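Local coordinates for protein ASCH domain (Vibrio cholerae TMA 21, PDB 3S9X) that is of unknown function but carries an ASCH domain of the PUA clan, which is consistent with a role in RNA binding, at residues G5-E8 with R9-L12; Q11-L14 with E15-L18; R23-S26 with E27-T30; C47-L50 with I51-G54; Y64-Q68 with K69-M73. All coordinates share one frame; numbering follows the deposited sequence.

All five contacts are local, formed between neighbouring turns of one chain. Contacts 1 and 2 share helix 8-19 and touch where Met-6 SE packs on Leu-14. Contact 3 follows on helix 23-27 and joins contact 2 through the hydroxyls of Tyr-17 and Tyr-29. Contact 4 ends helix 41-52, and contact 5 ends helix 64-67, on the opposite side of the chain's centre. Contacts 1, 3 and 5 are surface contacts; contacts 2 and 4 are partly buried. Carboxylate-guanidinium pairs mark contacts 1, 3 and 4, though the pair of contact 3 is long. Contact 2 relies on backbone bonds and leucine packing, contact 5 on aromatic rings.

Contact 1. Residues G5-E8 with R9-L12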
loop_
_atom_site.group_PDB
_atom_site.type_symbol
_atom_site.label_atom_id
_atom_site.label_comp_id
_atom_site.label_asym_id
_atom_site.label_seq_id
_atom_site.Cartn_x
_atom_site.Cartn_y
_atom_site.Cartn_z
ATOM N N GLY A 5 -12.997 -10.483 11.269
ATOM C CA GLY A 5 -11.754 -10.704 11.962
ATOM C C GLY A 5 -10.759 -9.556 12.038
ATOM O O GLY A 5 -9.722 -9.699 12.685
HETATM N N MSE A 6 -11.117 -8.395 11.479
HETATM C CA MSE A 6 -10.197 -7.256 11.472
HETATM C C MSE A 6 -10.008 -6.841 12.945
HETATM O O MSE A 6 -10.896 -6.776 13.759
HETATM C CB MSE A 6 -10.824 -6.147 10.617
HETATM C CG MSE A 6 -9.916 -4.927 10.504
HETATM SE SE MSE A 6 -10.677 -3.557 9.375
HETATM C CE MSE A 6 -10.270 -4.467 7.674
ATOM N N GLU A 7 -8.803 -6.378 13.204
ATOM C CA GLU A 7 -8.436 -5.843 14.532
ATOM C C GLU A 7 -9.406 -4.724 14.893
ATOM O O GLU A 7 -9.763 -3.892 14.035
ATOM C CB GLU A 7 -6.985 -5.368 14.494
ATOM C CG GLU A 7 -6.363 -5.100 15.849
ATOM C CD GLU A 7 -6.701 -3.780 16.535
ATOM O OE1 GLU A 7 -7.120 -2.884 15.821
ATOM O OE2 GLU A 7 -6.454 -3.669 17.778
ATOM N N GLU A 8 -9.896 -4.710 16.166
ATOM C CA GLU A 8 -11.027 -3.897 16.519
ATOM C C GLU A 8 -10.921 -2.444 16.255
ATOM O O GLU A 8 -11.891 -1.793 15.866
ATOM C CB GLU A 8 -11.383 -4.173 17.984
ATOM C CG GLU A 8 -12.719 -3.448 18.399
ATOM C CD GLU A 8 -13.185 -3.833 19.750
ATOM O OE1 GLU A 8 -12.581 -3.436 20.729
ATOM O OE2 GLU A 8 -14.136 -4.646 19.821
ATOM N N ARG A 9 -9.752 -1.870 16.571
ATOM C CA ARG A 9 -9.621 -0.426 16.365
ATOM C C ARG A 9 -9.838 -0.075 14.884
ATOM O O ARG A 9 -10.528 0.906 14.543
ATOM C CB ARG A 9 -8.257 0.141 16.821
ATOM C CG ARG A 9 -7.969 -0.005 18.318
ATOM C CD ARG A 9 -6.497 0.181 18.673
ATOM N NE ARG A 9 -5.685 -0.931 18.236
ATOM C CZ ARG A 9 -4.373 -0.872 18.052
ATOM N NH1 ARG A 9 -3.655 0.257 18.263
ATOM N NH2 ARG A 9 -3.726 -1.951 17.622
ATOM N N SER A 10 -9.233 -0.866 13.977
ATOM C CA SER A 10 -9.388 -0.642 12.582
ATOM C C SER A 10 -10.787 -0.992 12.070
ATOM O O SER A 10 -11.368 -0.283 11.229
ATOM C CB SER A 10 -8.375 -1.445 11.793
ATOM O OG SER A 10 -7.113 -0.813 11.860
ATOM N N GLN A 11 -11.410 -2.069 12.612
ATOM C CA GLN A 11 -12.802 -2.407 12.279
ATOM C C GLN A 11 -13.748 -1.269 12.606
ATOM O O GLN A 11 -14.613 -0.903 11.785
ATOM C CB GLN A 11 -13.209 -3.697 13.024
ATOM C CG GLN A 11 -14.555 -4.169 12.639
ATOM C CD GLN A 11 -14.835 -5.621 12.978
ATOM O OE1 GLN A 11 -15.977 -6.015 12.844
ATOM N NE2 GLN A 11 -13.802 -6.409 13.378
ATOM N N LEU A 12 -13.625 -0.685 13.799
ATOM C CA LEU A 12 -14.451 0.428 14.180
ATOM C C LEU A 12 -14.305 1.589 13.237
ATOM O O LEU A 12 -15.277 2.284 12.884
ATOM C CB LEU A 12 -14.262 0.820 15.658
ATOM C CG LEU A 12 -14.714 -0.157 16.712
ATOM C CD1 LEU A 12 -14.137 0.240 18.056
ATOM C CD2 LEU A 12 -16.172 -0.164 16.726
HETATM O O HOH W 1 -5.627 -1.641 14.040
#
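Glu-7 is the N-cap of helix 8-19, and the first turn closes with Gln-11 N on Glu-7 O at 2.8 Å and Leu-12 N on Glu-8 O at 2.9 Å. The Glu-7 chain bends back at chi2 (-79°), turning its carboxylate over the helix start. Glu-7 OE1 then takes a weak bond from Arg-9 N and a longer, also weak one from Ser-10 N. A water donates to Glu-7 OE1 and accepts from Ser-10 OG. The other oxygen forms a salt bridge: Arg-9 NE meets Glu-7 OE2 on its syn side at 2.9 Å, tilted out of the carboxylate plane. OE2 lies in the guanidinium plane, and the two flat groups stand 83° apart. Arg-9 NH1 also bonds Asp-86 O. Gln-11 has two conformers; in one, NE2 donates to Met-6 O at 3.0 Å, in its amide plane, and to Gln-4 O. The SE of Met-6, a selenomethionine, packs against the backbone of Ser-10 and Gln-11, and the side chain reaches Phe-32 and Ala-34 of strand 32-35. One carboxylate oxygen of Glu-7 caps backbone N-H groups, weakly, and the other holds the arginine. The negative charge probably suits the helix dipole.

Contact 2. Residues Q11-L14 with E15-L18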
loop_
_atom_site.group_PDB
_atom_site.type_symbol
_atom_site.label_atom_id
_atom_site.label_comp_id
_atom_site.label_asym_id
_atom_site.label_seq_id
_atom_site.Cartn_x
_atom_site.Cartn_y
_atom_site.Cartn_z
ATOM N N GLN A 11 -11.410 -2.069 12.612
ATOM C CA GLN A 11 -12.802 -2.407 12.279
ATOM C C GLN A 11 -13.748 -1.269 12.606
ATOM O O GLN A 11 -14.613 -0.903 11.785
ATOM C CB GLN A 11 -13.209 -3.697 13.024
ATOM C CG GLN A 11 -14.555 -4.169 12.639
ATOM C CD GLN A 11 -14.835 -5.621 12.978
ATOM O OE1 GLN A 11 -15.977 -6.015 12.844
ATOM N NE2 GLN A 11 -13.802 -6.409 13.378
ATOM N N LEU A 12 -13.625 -0.685 13.799
ATOM C CA LEU A 12 -14.451 0.428 14.180
ATOM C C LEU A 12 -14.305 1.589 13.237
ATOM O O LEU A 12 -15.277 2.284 12.884
ATOM C CB LEU A 12 -14.262 0.820 15.658
ATOM C CG LEU A 12 -14.714 -0.157 16.712
ATOM C CD1 LEU A 12 -14.137 0.240 18.056
ATOM C CD2 LEU A 12 -16.172 -0.164 16.726
ATOM N N PHE A 13 -13.071 1.911 12.875
ATOM C CA PHE A 13 -12.777 3.051 12.003
ATOM C C PHE A 13 -13.391 2.825 10.645
ATOM O O PHE A 13 -13.989 3.737 10.040
ATOM C CB PHE A 13 -11.260 3.237 11.914
ATOM C CG PHE A 13 -10.763 4.568 11.387
ATOM C CD1 PHE A 13 -10.904 5.704 12.172
ATOM C CD2 PHE A 13 -10.069 4.641 10.230
ATOM C CE1 PHE A 13 -10.316 6.888 11.764
ATOM C CE2 PHE A 13 -9.461 5.825 9.847
ATOM C CZ PHE A 13 -9.605 6.950 10.593
ATOM N N LEU A 14 -13.204 1.616 10.105
ATOM C CA LEU A 14 -13.785 1.257 8.819
ATOM C C LEU A 14 -15.316 1.345 8.844
ATOM O O LEU A 14 -15.914 1.855 7.907
ATOM C CB LEU A 14 -13.370 -0.141 8.465
ATOM C CG LEU A 14 -13.837 -0.749 7.122
ATOM C CD1 LEU A 14 -13.616 0.153 5.873
ATOM C CD2 LEU A 14 -13.214 -2.156 6.910
ATOM N N GLU A 15 -15.910 0.897 9.961
ATOM C CA GLU A 15 -17.375 1.009 10.085
ATOM C C GLU A 15 -17.806 2.449 10.102
ATOM O O GLU A 15 -18.876 2.783 9.576
ATOM C CB GLU A 15 -17.923 0.250 11.274
ATOM C CG GLU A 15 -17.830 -1.202 11.148
ATOM C CD GLU A 15 -18.894 -1.882 10.200
ATOM O OE1 GLU A 15 -19.117 -3.128 10.427
ATOM O OE2 GLU A 15 -19.464 -1.222 9.222
ATOM N N GLN A 16 -16.987 3.362 10.676
ATOM C CA GLN A 16 -17.316 4.776 10.622
ATOM C C GLN A 16 -17.353 5.250 9.192
ATOM O O GLN A 16 -18.273 6.004 8.797
ATOM C CB GLN A 16 -16.369 5.628 11.477
ATOM C CG GLN A 16 -16.519 5.431 12.946
ATOM C CD GLN A 16 -15.680 6.270 13.798
ATOM O OE1 GLN A 16 -16.164 6.980 14.748
ATOM N NE2 GLN A 16 -14.430 6.194 13.558
ATOM N N TYR A 17 -16.356 4.892 8.395
ATOM C CA TYR A 17 -16.372 5.308 6.994
ATOM C C TYR A 17 -17.643 4.755 6.297
ATOM O O TYR A 17 -18.287 5.462 5.586
ATOM C CB TYR A 17 -15.119 4.827 6.276
ATOM C CG TYR A 17 -15.208 5.000 4.778
ATOM C CD1 TYR A 17 -15.483 6.233 4.212
ATOM C CD2 TYR A 17 -15.138 3.884 3.919
ATOM C CE1 TYR A 17 -15.629 6.389 2.843
ATOM C CE2 TYR A 17 -15.275 4.069 2.535
ATOM C CZ TYR A 17 -15.507 5.327 1.987
ATOM O OH TYR A 17 -15.692 5.531 0.645
ATOM N N LEU A 18 -17.856 3.456 6.411
ATOM C CA LEU A 18 -19.017 2.868 5.710
ATOM C C LEU A 18 -20.324 3.483 6.091
ATOM O O LEU A 18 -21.178 3.678 5.236
ATOM C CB LEU A 18 -18.979 1.391 5.864
ATOM C CG LEU A 18 -17.740 0.646 5.312
ATOM C CD1 LEU A 18 -17.783 -0.914 5.659
ATOM C CD2 LEU A 18 -17.648 0.811 3.757
#
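Leu-14 touches Leu-18 one turn further along helix 8-19, and its side chain can be followed outward. Leu-14 CB sits beside the peptide to Glu-15, as the chain geometry requires. CG is trans to the backbone nitrogen and beside the carbonyl carbon (chi1 -179°), from where Leu-14 CD1 reaches Leu-18 CG at 4.2 Å. The same CD1 comes to the edge of the Tyr-17 ring, near its plane. CD2 meets Met-6 SE of contact 1. The side chain also packs on Phe-3 and on Leu-79 and Val-81 of strand 79-83.

Four backbone bonds tie the turns. Glu-15 N donates to Gln-11 O, Gln-16 N to Leu-12 O and Tyr-17 N to Phe-13 O. Leu-18 N to Leu-14 O is the straightest, at 2.9 Å and 174°. On another flank Gln-16 NE2 approaches Phe-13 CD1 obliquely at 3.8 Å, with amide and ring planes 54° apart. The Phe-13 ring also makes an edge-to-face contact with Tyr-158.

The chemistry is that of an amphipathic helix. Leu-14 and Tyr-17 are buried toward the sheet, and Glu-15 and Gln-16 stay exposed. The hydroxyl of buried Tyr-17 is hydrogen-bonded to that of Tyr-29, which gives this polar group a partner on the inner side.

Contact 3. Residues R23-S26 with E27-T30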
loop_
_atom_site.group_PDB
_atom_site.type_symbol
_atom_site.label_atom_id
_atom_site.label_comp_id
_atom_site.label_asym_id
_atom_site.label_seq_id
_atom_site.Cartn_x
_atom_site.Cartn_y
_atom_site.Cartn_z
ATOM N N ARG A 23 -25.897 3.856 1.353
ATOM C CA ARG A 23 -25.960 2.374 1.275
ATOM C C ARG A 23 -25.477 1.933 -0.063
ATOM O O ARG A 23 -24.736 0.913 -0.152
ATOM C CB ARG A 23 -27.372 1.906 1.422
ATOM C CG ARG A 23 -27.401 0.368 1.570
ATOM C CD ARG A 23 -26.939 -0.049 2.877
ATOM N NE ARG A 23 -27.785 0.311 4.013
ATOM C CZ ARG A 23 -28.827 -0.357 4.436
ATOM N NH1 ARG A 23 -29.184 -1.518 3.842
ATOM N NH2 ARG A 23 -29.435 0.078 5.509
ATOM N N GLU A 24 -25.756 2.705 -1.100
ATOM C CA GLU A 24 -25.341 2.292 -2.476
ATOM C C GLU A 24 -23.844 2.181 -2.545
ATOM O O GLU A 24 -23.312 1.245 -3.138
ATOM C CB GLU A 24 -25.699 3.341 -3.567
ATOM C CG GLU A 24 -27.203 3.446 -3.877
ATOM C CD GLU A 24 -27.860 2.079 -4.195
ATOM O OE1 GLU A 24 -27.453 1.393 -5.193
ATOM O OE2 GLU A 24 -28.784 1.686 -3.437
ATOM N N VAL A 25 -23.185 3.167 -1.966
ATOM C CA VAL A 25 -21.734 3.228 -1.992
ATOM C C VAL A 25 -21.115 2.215 -1.073
ATOM O O VAL A 25 -20.211 1.487 -1.488
ATOM C CB VAL A 25 -21.229 4.654 -1.625
ATOM C CG1 VAL A 25 -19.661 4.807 -1.390
ATOM C CG2 VAL A 25 -21.784 5.696 -2.613
ATOM N N SER A 26 -21.617 2.087 0.142
ATOM C CA SER A 26 -20.959 1.167 1.062
ATOM C C SER A 26 -21.093 -0.294 0.623
ATOM O O SER A 26 -20.168 -1.048 0.838
ATOM C CB SER A 26 -21.488 1.309 2.487
ATOM O OG SER A 26 -22.849 1.110 2.579
ATOM N N GLU A 27 -22.211 -0.679 0.052
ATOM C CA GLU A 27 -22.454 -2.046 -0.251
ATOM C C GLU A 27 -21.647 -2.503 -1.436
ATOM O O GLU A 27 -21.488 -3.730 -1.620
ATOM C CB GLU A 27 -23.971 -2.310 -0.486
ATOM C CG GLU A 27 -24.653 -2.554 0.824
ATOM C CD GLU A 27 -26.131 -2.841 0.725
ATOM O OE1 GLU A 27 -26.706 -2.671 -0.410
ATOM O OE2 GLU A 27 -26.649 -3.233 1.809
ATOM N N LYS A 28 -21.028 -1.597 -2.205
ATOM C CA LYS A 28 -20.222 -2.013 -3.342
ATOM C C LYS A 28 -18.858 -2.594 -2.913
ATOM O O LYS A 28 -18.213 -3.294 -3.693
ATOM C CB LYS A 28 -19.911 -0.806 -4.203
ATOM C CG LYS A 28 -18.861 0.244 -3.577
ATOM C CD LYS A 28 -18.845 1.622 -4.175
ATOM C CE LYS A 28 -18.062 2.608 -3.398
ATOM N NZ LYS A 28 -17.433 3.744 -4.167
ATOM N N TYR A 29 -18.383 -2.218 -1.729
ATOM C CA TYR A 29 -17.102 -2.689 -1.281
ATOM C C TYR A 29 -17.115 -4.127 -0.853
ATOM O O TYR A 29 -18.009 -4.553 -0.093
ATOM C CB TYR A 29 -16.609 -1.845 -0.120
ATOM C CG TYR A 29 -16.359 -0.389 -0.486
ATOM C CD1 TYR A 29 -15.321 -0.020 -1.317
ATOM C CD2 TYR A 29 -17.108 0.607 0.043
ATOM C CE1 TYR A 29 -15.003 1.273 -1.554
ATOM C CE2 TYR A 29 -16.810 1.953 -0.163
ATOM C CZ TYR A 29 -15.723 2.278 -0.995
ATOM O OH TYR A 29 -15.421 3.634 -1.197
ATOM N N THR A 30 -16.145 -4.885 -1.335
ATOM C CA THR A 30 -15.990 -6.324 -1.064
ATOM C C THR A 30 -14.648 -6.845 -0.622
ATOM O O THR A 30 -14.494 -8.013 -0.333
ATOM C CB THR A 30 -16.400 -7.131 -2.373
ATOM O OG1 THR A 30 -15.479 -6.750 -3.411
ATOM C CG2 THR A 30 -17.812 -6.753 -2.814
HETATM O O HOH W 2 -29.182 -2.618 0.928
HETATM O O HOH W 3 -19.627 -3.767 1.836
#
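Arg-23 and Glu-27 supply the charged part of this helix end. Their salt bridge is long, with Arg-23 NH1 3.7 Å from Glu-27 OE2, and the guanidinium and carboxylate planes lie 62° apart. A water helps to span the gap, with weak bonds to both atoms. The aliphatic part of the arginine does much of the touching. Its bends at chi2 (74°) and chi3 (67°) lay Arg-23 CD 3.4 Å from Glu-27 OE2.

Backbone bonds form the second group. Glu-27 N donates to Arg-23 O at 3.0 Å, in the usual i to i+4 pattern. Tyr-29 N gives only a weak bond to Ser-26 O, three residues back. A second water donates to Ser-26 O at 2.9 Å and to Tyr-29 O at 2.6 Å, so it bridges the last turn and the departing chain.

Apolar packing is the third kind. Val-25 CG1 is 4.2 Å from Tyr-29 CE2. The Lys-28 chain runs alongside Val-25, but its placement is doubtful, as it comes too close to Val-25 O. The Tyr-29 side chain also packs on Leu-18, and its hydroxyl is hydrogen-bonded to Glu-94.

The arrangement is that of a short helix losing its regular bonding at the C-terminal end. The i to i+4 pattern appears to give way, through the weak bond of Tyr-29 N to Ser-26 O, and the chain extends at Tyr-29 toward strand 32-35.

Contact 4. Residues C47-L50 with I51-G54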
loop_
_atom_site.group_PDB
_atom_site.type_symbol
_atom_site.label_atom_id
_atom_site.label_comp_id
_atom_site.label_asym_id
_atom_site.label_seq_id
_atom_site.Cartn_x
_atom_site.Cartn_y
_atom_site.Cartn_z
ATOM N N CYS A 47 5.029 7.421 6.508
ATOM C CA CYS A 47 4.170 7.092 5.348
ATOM C C CYS A 47 2.673 7.194 5.665
ATOM O O CYS A 47 1.934 7.655 4.809
ATOM C CB CYS A 47 4.461 5.714 4.802
ATOM S SG CYS A 47 5.926 5.689 3.723
ATOM N N ALA A 48 2.249 6.796 6.865
ATOM C CA ALA A 48 0.823 6.963 7.163
ATOM C C ALA A 48 0.459 8.443 7.033
ATOM O O ALA A 48 -0.608 8.796 6.541
ATOM C CB ALA A 48 0.514 6.438 8.523
ATOM N N ASP A 49 1.329 9.335 7.539
ATOM C CA ASP A 49 1.064 10.747 7.490
ATOM C C ASP A 49 1.157 11.320 6.077
ATOM O O ASP A 49 0.362 12.184 5.720
ATOM C CB ASP A 49 2.051 11.512 8.422
ATOM C CG ASP A 49 1.583 12.878 8.710
ATOM O OD1 ASP A 49 0.524 13.031 9.319
ATOM O OD2 ASP A 49 2.293 13.800 8.303
ATOM N N LEU A 50 2.101 10.863 5.276
ATOM C CA LEU A 50 2.170 11.266 3.877
ATOM C C LEU A 50 0.918 10.865 3.168
ATOM O O LEU A 50 0.396 11.601 2.305
ATOM C CB LEU A 50 3.384 10.617 3.187
ATOM C CG LEU A 50 4.750 11.151 3.511
ATOM C CD1 LEU A 50 5.785 10.206 2.927
ATOM C CD2 LEU A 50 4.966 12.617 3.027
ATOM N N ILE A 51 0.415 9.643 3.454
ATOM C CA ILE A 51 -0.811 9.193 2.771
ATOM C C ILE A 51 -1.994 10.073 3.204
ATOM O O ILE A 51 -2.753 10.582 2.391
ATOM C CB ILE A 51 -1.137 7.721 3.046
ATOM C CG1 ILE A 51 -0.024 6.829 2.439
ATOM C CG2 ILE A 51 -2.507 7.303 2.573
ATOM C CD1 ILE A 51 -0.011 5.376 2.837
ATOM N N LEU A 52 -2.123 10.278 4.511
ATOM C CA LEU A 52 -3.150 11.141 5.108
ATOM C C LEU A 52 -3.258 12.452 4.353
ATOM O O LEU A 52 -4.340 12.954 4.044
ATOM C CB LEU A 52 -2.918 11.336 6.613
ATOM C CG LEU A 52 -3.810 12.331 7.365
ATOM C CD1 LEU A 52 -5.261 11.783 7.429
ATOM C CD2 LEU A 52 -3.242 12.567 8.762
ATOM N N ARG A 53 -2.089 13.076 4.171
ATOM C CA ARG A 53 -1.956 14.432 3.613
ATOM C C ARG A 53 -2.004 14.483 2.080
ATOM O O ARG A 53 -1.845 15.595 1.503
ATOM C CB ARG A 53 -0.771 15.148 4.170
ATOM C CG ARG A 53 -0.871 15.348 5.688
ATOM C CD ARG A 53 0.153 16.218 6.264
ATOM N NE ARG A 53 1.433 15.597 6.150
ATOM C CZ ARG A 53 2.380 15.858 5.280
ATOM N NH1 ARG A 53 3.516 15.136 5.297
ATOM N NH2 ARG A 53 2.185 16.771 4.366
ATOM N N GLY A 54 -2.151 13.331 1.411
ATOM C CA GLY A 54 -2.195 13.319 -0.033
ATOM C C GLY A 54 -0.863 13.396 -0.738
ATOM O O GLY A 54 -0.819 13.584 -1.953
#
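Asp-49 and Arg-53 are brought together by their first torsions. Asp-49 CG stands trans to its own nitrogen (chi1 -163°), which carries the carboxylate forward along the helix. Arg-53 CG lies beside its nitrogen (chi1 -62°), and a bend at chi3 turns the guanidinium back. Arg-53 NE then donates to Asp-49 OD2 at 2.9 Å, nearly straight at 166°. This is an i to i+4 salt bridge. The oxygen sits close to the guanidinium plane, yet the nitrogen comes from above the carboxylate plane rather than within it. Asp-49 OD1 faces Leu-52 CD2 at 3.8 Å. Leu-50 CD2 lies 3.7 Å from Arg-53 NH1, oblique to the guanidinium.

The backbone runs on in regular steps: Ile-51 N to Cys-47 O at 2.8 Å, Leu-52 N to Ala-48 O at 2.9 Å and Arg-53 N to Asp-49 O at 3.0 Å. Gly-54, with positive phi, ends the helix in a Schellman motif, and its N donates to Ile-51 O at 3.0 Å.

Ile-51 is buried against the sheet. Its side chain packs on Val-82 of strand 79-83, Cys-91 and Ile-93 of strand 89-102, and Phe-154 and Val-156 of strand 148-158. Ala-48 adds contacts to Val-82 and Ile-90. Helix 41-52 thus lies against the central strands of the mixed sheet, with the salt bridge on its outer flank.

Contact 5. Residues Y64-Q68 with K69-M73; sequences YWYSQ and KGELM
This contact is the C-terminal end of helix 64-67, where the chain turns back at Gly-70 and a Met-aromatic pair joins the ends. Gly-70 leaves helical geometry with positive phi. Tyr-64 O accepts twice, from Gln-68 N and from Lys-69 N, the latter at 3.2 Å. Glu-71 N donates to Trp-65 O at 2.9 Å, and Gly-70 N gives a weak bond to Tyr-66 O. A water donates to both Tyr-66 O and Glu-71 O.

Tyr-66 carries much of the side-chain contact. The selenium of Met-73, a selenomethionine, lies 4.1 Å from the centroid of the Tyr-66 ring and 30° off its normal. Its closest ring atom is Tyr-66 CG, at 3.6 Å from Met-73 SE. Bends at chi2 (-81°) and chi3 fold the selenomethionine to this place. The carbonyl oxygens of Glu-71 and Leu-72 sit at the edge of the same ring, near its plane. The Tyr-66 hydroxyl bonds Ser-61.

Trp-65 and Glu-71 lie side by side. Glu-71 OE1 is 3.2 Å from Trp-65 CE3, with ring and carboxylate planes 33° apart. Trp-65 NE1 bonds Glu-135 of helix 121-139. Lys-69 folds so that CD meets Tyr-64 CE2 at 3.8 Å, and Gln-68 CB lies over the centre of the Tyr-64 ring.

Carbonyl oxygens at the Tyr-66 edge probably gain from its weakly positive C-H rim. Selenium stands in for the methionine sulfur in the Met-aromatic contact. Backbone bonds and one shared water secure the turn.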
loop_
_atom_site.group_PDB
_atom_site.type_symbol
_atom_site.label_atom_id
_atom_site.label_comp_id
_atom_site.label_asym_id
_atom_site.label_seq_id
_atom_site.Cartn_x
_atom_site.Cartn_y
_atom_site.Cartn_z
ATOM N N TYR A 64 6.638 -11.253 -7.742
ATOM C CA TYR A 64 6.982 -12.585 -7.327
ATOM C C TYR A 64 6.041 -13.077 -6.241
ATOM O O TYR A 64 5.649 -14.264 -6.210
ATOM C CB TYR A 64 8.407 -12.613 -6.796
ATOM C CG TYR A 64 8.965 -14.006 -6.560
ATOM C CD1 TYR A 64 9.681 -14.663 -7.562
ATOM C CD2 TYR A 64 8.831 -14.635 -5.360
ATOM C CE1 TYR A 64 10.220 -15.890 -7.368
ATOM C CE2 TYR A 64 9.418 -15.871 -5.127
ATOM C CZ TYR A 64 10.118 -16.483 -6.152
ATOM O OH TYR A 64 10.675 -17.732 -5.964
ATOM N N TRP A 65 5.601 -12.175 -5.353
ATOM C CA TRP A 65 4.703 -12.587 -4.265
ATOM C C TRP A 65 3.405 -13.167 -4.785
ATOM O O TRP A 65 2.725 -14.010 -4.149
ATOM C CB TRP A 65 4.364 -11.408 -3.344
ATOM C CG TRP A 65 5.499 -11.008 -2.471
ATOM C CD1 TRP A 65 6.252 -9.905 -2.608
ATOM C CD2 TRP A 65 6.035 -11.727 -1.351
ATOM N NE1 TRP A 65 7.183 -9.841 -1.611
ATOM C CE2 TRP A 65 7.042 -10.933 -0.805
ATOM C CE3 TRP A 65 5.671 -12.914 -0.670
ATOM C CZ2 TRP A 65 7.783 -11.315 0.310
ATOM C CZ3 TRP A 65 6.385 -13.288 0.486
ATOM C CH2 TRP A 65 7.432 -12.500 0.970
ATOM N N TYR A 66 2.955 -12.662 -5.915
ATOM C CA TYR A 66 1.640 -13.025 -6.432
ATOM C C TYR A 66 1.789 -14.215 -7.352
ATOM O O TYR A 66 1.138 -15.230 -7.162
ATOM C CB TYR A 66 0.953 -11.878 -7.140
ATOM C CG TYR A 66 1.003 -10.622 -6.284
ATOM C CD1 TYR A 66 0.139 -10.396 -5.223
ATOM C CD2 TYR A 66 2.024 -9.686 -6.469
ATOM C CE1 TYR A 66 0.300 -9.296 -4.387
ATOM C CE2 TYR A 66 2.210 -8.595 -5.601
ATOM C CZ TYR A 66 1.317 -8.386 -4.599
ATOM O OH TYR A 66 1.441 -7.313 -3.740
ATOM N N SER A 67 2.690 -14.123 -8.323
ATOM C CA SER A 67 2.887 -15.198 -9.269
ATOM C C SER A 67 3.560 -16.448 -8.704
ATOM O O SER A 67 3.178 -17.580 -9.135
ATOM C CB SER A 67 3.647 -14.705 -10.484
ATOM O OG SER A 67 4.942 -14.307 -10.154
ATOM N N GLN A 68 4.445 -16.322 -7.735
ATOM C CA GLN A 68 5.157 -17.488 -7.274
ATOM C C GLN A 68 4.773 -17.889 -5.895
ATOM O O GLN A 68 4.762 -19.095 -5.571
ATOM C CB GLN A 68 6.657 -17.263 -7.388
ATOM C CG GLN A 68 7.074 -16.819 -8.794
ATOM C CD GLN A 68 6.745 -17.775 -9.939
ATOM O OE1 GLN A 68 7.055 -18.956 -9.892
ATOM N NE2 GLN A 68 6.153 -17.223 -11.010
ATOM N N LYS A 69 4.344 -16.938 -5.063
ATOM C CA LYS A 69 4.014 -17.272 -3.714
ATOM C C LYS A 69 2.512 -17.347 -3.479
ATOM O O LYS A 69 2.096 -17.623 -2.350
ATOM C CB LYS A 69 4.605 -16.321 -2.703
ATOM C CG LYS A 69 6.127 -16.156 -2.704
ATOM C CD LYS A 69 6.873 -17.506 -2.816
ATOM C CE LYS A 69 6.634 -18.346 -1.627
ATOM N NZ LYS A 69 7.330 -17.830 -0.395
ATOM N N GLY A 70 1.740 -17.041 -4.512
ATOM C CA GLY A 70 0.303 -17.202 -4.483
ATOM C C GLY A 70 -0.496 -16.167 -3.714
ATOM O O GLY A 70 -1.656 -16.391 -3.424
ATOM N N GLU A 71 0.115 -15.042 -3.371
ATOM C CA GLU A 71 -0.602 -13.956 -2.747
ATOM C C GLU A 71 -1.644 -13.399 -3.694
ATOM O O GLU A 71 -1.457 -13.410 -4.898
ATOM C CB GLU A 71 0.334 -12.897 -2.267
ATOM C CG GLU A 71 1.213 -13.338 -1.100
ATOM C CD GLU A 71 1.859 -12.146 -0.332
ATOM O OE1 GLU A 71 2.706 -12.463 0.563
ATOM O OE2 GLU A 71 1.508 -10.938 -0.609
ATOM N N LEU A 72 -2.771 -12.980 -3.155
ATOM C CA LEU A 72 -3.796 -12.412 -4.022
ATOM C C LEU A 72 -3.398 -11.030 -4.538
ATOM O O LEU A 72 -2.915 -10.157 -3.782
ATOM C CB LEU A 72 -5.164 -12.297 -3.300
ATOM C CG LEU A 72 -5.805 -13.560 -2.744
ATOM C CD1 LEU A 72 -7.282 -13.404 -2.263
ATOM C CD2 LEU A 72 -5.667 -14.700 -3.788
HETATM N N MSE A 73 -3.596 -10.838 -5.836
HETATM C CA MSE A 73 -3.309 -9.511 -6.389
HETATM C C MSE A 73 -4.166 -8.417 -5.759
HETATM O O MSE A 73 -5.340 -8.627 -5.439
HETATM C CB MSE A 73 -3.541 -9.476 -7.896
HETATM C CG MSE A 73 -2.382 -10.149 -8.648
HETATM SE SE MSE A 73 -0.907 -9.081 -8.892
HETATM C CE MSE A 73 -1.659 -7.832 -10.145
HETATM O O HOH W 4 -1.870 -14.178 -7.370
#